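Local coordinates for protein CLPV1 (Pseudomonas aeruginosa, PDB 4UQW) that is a ClpV-type ATPase that probably drives disassembly of the contracted TssB-TssC sheath in type VI secretion, represented here by its N domain, at residues Val98-Gly101 and Trp102-Gly105. Numbering follows the deposited sequence.
Sequences VERG and WVYG
Two successive turns of helix 92-108 meet here, and R100 reaches forward along the helix over V103 to Y104. The R100 chain is bent at chi2 (-52°) and again at chi3, which lays the guanidinium forward over the next turn. V103 lies alongside it and points the same way. The V103 methyls do the touching: CG2 is 3.7 Å from R100 NH1, and CG1 is 4.0 Å from R100 NH2. V103 CB sits over one guanidinium face, offset toward its rim. At the edge of the same group, in its plane, E99 OE2 makes a long salt bridge to R100 NH1 (3.9 Å). The Y104 ring is turned nearly perpendicular to the guanidinium, with the two planes 84° apart. A water ties these two side chains together. It accepts a bond from R100 NH2 at 2.9 Å and is hydrogen-bonded to Y104 OH at 2.8 Å. The fold element beneath is a regular alpha-helix of the largely helical ClpV N domain: the N-H groups of W102, V103, Y104 and G105 each bond to the O four residues earlier, on V98, E99, R100 and G101. R100 O takes the Y104 N-H at 3.0 Å and also lies at the edge of the Y104 ring, 3.3 Å from CD2. V98 is on the buried side of the helix, where it packs on L11 and F12 of helix 8-12; F12 also lines the benzamidine pocket. Toward the C-terminal end, S106 OG bonds back to W102 O.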
ATOM      1  N   VAL A  98      -2.942   1.343  -6.776  1.00 13.57           N
ATOM      2  CA  VAL A  98      -3.124   0.067  -7.466  1.00 12.51           C
ATOM      3  C   VAL A  98      -2.789   0.260  -8.942  1.00 12.83           C
ATOM      4  O   VAL A  98      -2.108  -0.614  -9.513  1.00 14.97           O
ATOM      5  CB  VAL A  98      -4.568  -0.454  -7.308  1.00 12.11           C
ATOM      6  CG1 VAL A  98      -4.730  -1.804  -8.074  1.00 13.63           C
ATOM      7  CG2 VAL A  98      -4.877  -0.713  -5.815  1.00 14.59           C
ATOM      8  N   GLU A  99      -3.245   1.359  -9.569  1.00 12.54           N
ATOM      9  CA  GLU A  99      -2.890   1.564 -10.999  1.00 12.87           C
ATOM     10  C   GLU A  99      -1.358   1.582 -11.190  1.00 15.10           C
ATOM     11  O   GLU A  99      -0.848   0.942 -12.131  1.00 14.77           O
ATOM     12  CB  GLU A  99      -3.534   2.862 -11.519  1.00 15.35           C
ATOM     13  CG  GLU A  99      -3.226   3.045 -12.991  1.00 16.16           C
ATOM     14  CD  GLU A  99      -3.818   4.307 -13.577  1.00 26.87           C
ATOM     15  OE1 GLU A  99      -5.041   4.526 -13.454  1.00 32.11           O
ATOM     16  OE2 GLU A  99      -3.025   5.028 -14.131  1.00 32.18           O
ATOM     17  N   ARG A 100      -0.647   2.362 -10.379  1.00 13.98           N
ATOM     18  CA  ARG A 100       0.800   2.414 -10.555  1.00 13.73           C
ATOM     19  C   ARG A 100       1.457   1.088 -10.239  1.00 13.38           C
ATOM     20  O   ARG A 100       2.438   0.714 -10.913  1.00 15.04           O
ATOM     21  CB  ARG A 100       1.408   3.507  -9.665  1.00 15.11           C
ATOM     22  CG  ARG A 100       0.741   4.874  -9.860  1.00 14.70           C
ATOM     23  CD  ARG A 100       0.670   5.337 -11.338  1.00 19.33           C
ATOM     24  NE  ARG A 100       1.937   5.374 -12.010  1.00 23.48           N
ATOM     25  CZ  ARG A 100       1.987   5.280 -13.356  1.00 25.97           C
ATOM     26  NH1 ARG A 100       0.841   5.216 -14.041  1.00 29.95           N
ATOM     27  NH2 ARG A 100       3.133   5.290 -13.986  1.00 28.59           N
ATOM     28  N   GLY A 101       0.945   0.327  -9.252  1.00 13.05           N
ATOM     29  CA  GLY A 101       1.501  -1.003  -9.007  1.00 13.61           C
ATOM     30  C   GLY A 101       1.277  -1.932 -10.184  1.00 13.85           C
ATOM     31  O   GLY A 101       2.149  -2.770 -10.449  1.00 14.18           O
ATOM     32  N   TRP A 102       0.110  -1.820 -10.821  1.00 14.27           N
ATOM     33  CA  TRP A 102      -0.140  -2.601 -12.050  1.00 13.79           C
ATOM     34  C   TRP A 102       0.822  -2.191 -13.162  1.00 13.26           C
ATOM     35  O   TRP A 102       1.349  -3.089 -13.873  1.00 14.51           O
ATOM     36  CB  TRP A 102      -1.586  -2.411 -12.507  1.00 13.83           C
ATOM     37  CG  TRP A 102      -1.881  -3.023 -13.876  1.00 13.24           C
ATOM     38  CD1 TRP A 102      -2.304  -2.335 -14.981  1.00 14.70           C
ATOM     39  CD2 TRP A 102      -1.755  -4.406 -14.287  1.00 14.01           C
ATOM     40  NE1 TRP A 102      -2.477  -3.195 -16.065  1.00 15.11           N
ATOM     41  CE2 TRP A 102      -2.132  -4.458 -15.651  1.00 13.69           C
ATOM     42  CE3 TRP A 102      -1.360  -5.579 -13.633  1.00 14.17           C
ATOM     43  CZ2 TRP A 102      -2.153  -5.639 -16.393  1.00 16.02           C
ATOM     44  CZ3 TRP A 102      -1.359  -6.779 -14.384  1.00 16.04           C
ATOM     45  CH2 TRP A 102      -1.771  -6.782 -15.721  1.00 16.73           C
ATOM     46  N   VAL A 103       1.023  -0.892 -13.393  1.00 13.71           N
ATOM     47  CA  VAL A 103       1.985  -0.492 -14.422  1.00 14.14           C
ATOM     48  C   VAL A 103       3.361  -1.069 -14.218  1.00 14.76           C
ATOM     49  O   VAL A 103       3.953  -1.645 -15.157  1.00 15.61           O
ATOM     50  CB  VAL A 103       2.068   1.051 -14.473  1.00 16.03           C
ATOM     51  CG1 VAL A 103       3.309   1.530 -15.275  1.00 18.51           C
ATOM     52  CG2 VAL A 103       0.753   1.613 -15.069  1.00 18.25           C
ATOM     53  N   TYR A 104       3.904  -0.972 -12.987  1.00 15.97           N
ATOM     54  CA  TYR A 104       5.243  -1.508 -12.790  1.00 17.12           C
ATOM     55  C   TYR A 104       5.245  -3.022 -12.737  1.00 17.63           C
ATOM     56  O   TYR A 104       6.116  -3.648 -13.331  1.00 16.51           O
ATOM     57  CB  TYR A 104       5.887  -0.873 -11.519  1.00 15.39           C
ATOM     58  CG  TYR A 104       6.355   0.510 -11.868  1.00 17.82           C
ATOM     59  CD1 TYR A 104       7.624   0.691 -12.449  1.00 20.33           C
ATOM     60  CD2 TYR A 104       5.516   1.615 -11.736  1.00 19.06           C
ATOM     61  CE1 TYR A 104       8.041   1.955 -12.835  1.00 24.23           C
ATOM     62  CE2 TYR A 104       5.910   2.889 -12.148  1.00 24.29           C
ATOM     63  CZ  TYR A 104       7.172   3.038 -12.710  1.00 28.38           C
ATOM     64  OH  TYR A 104       7.613   4.277 -13.127  1.00 28.74           O
ATOM     65  N   GLY A 105       4.261  -3.633 -12.102  1.00 15.06           N
ATOM     66  CA  GLY A 105       4.206  -5.095 -12.060  1.00 16.11           C
ATOM     67  C   GLY A 105       4.132  -5.708 -13.438  1.00 17.42           C
ATOM     68  O   GLY A 105       4.875  -6.654 -13.759  1.00 18.01           O
TER
HETATM   69  O   HOH W   1       5.572   6.148 -12.735  1.00 43.16           O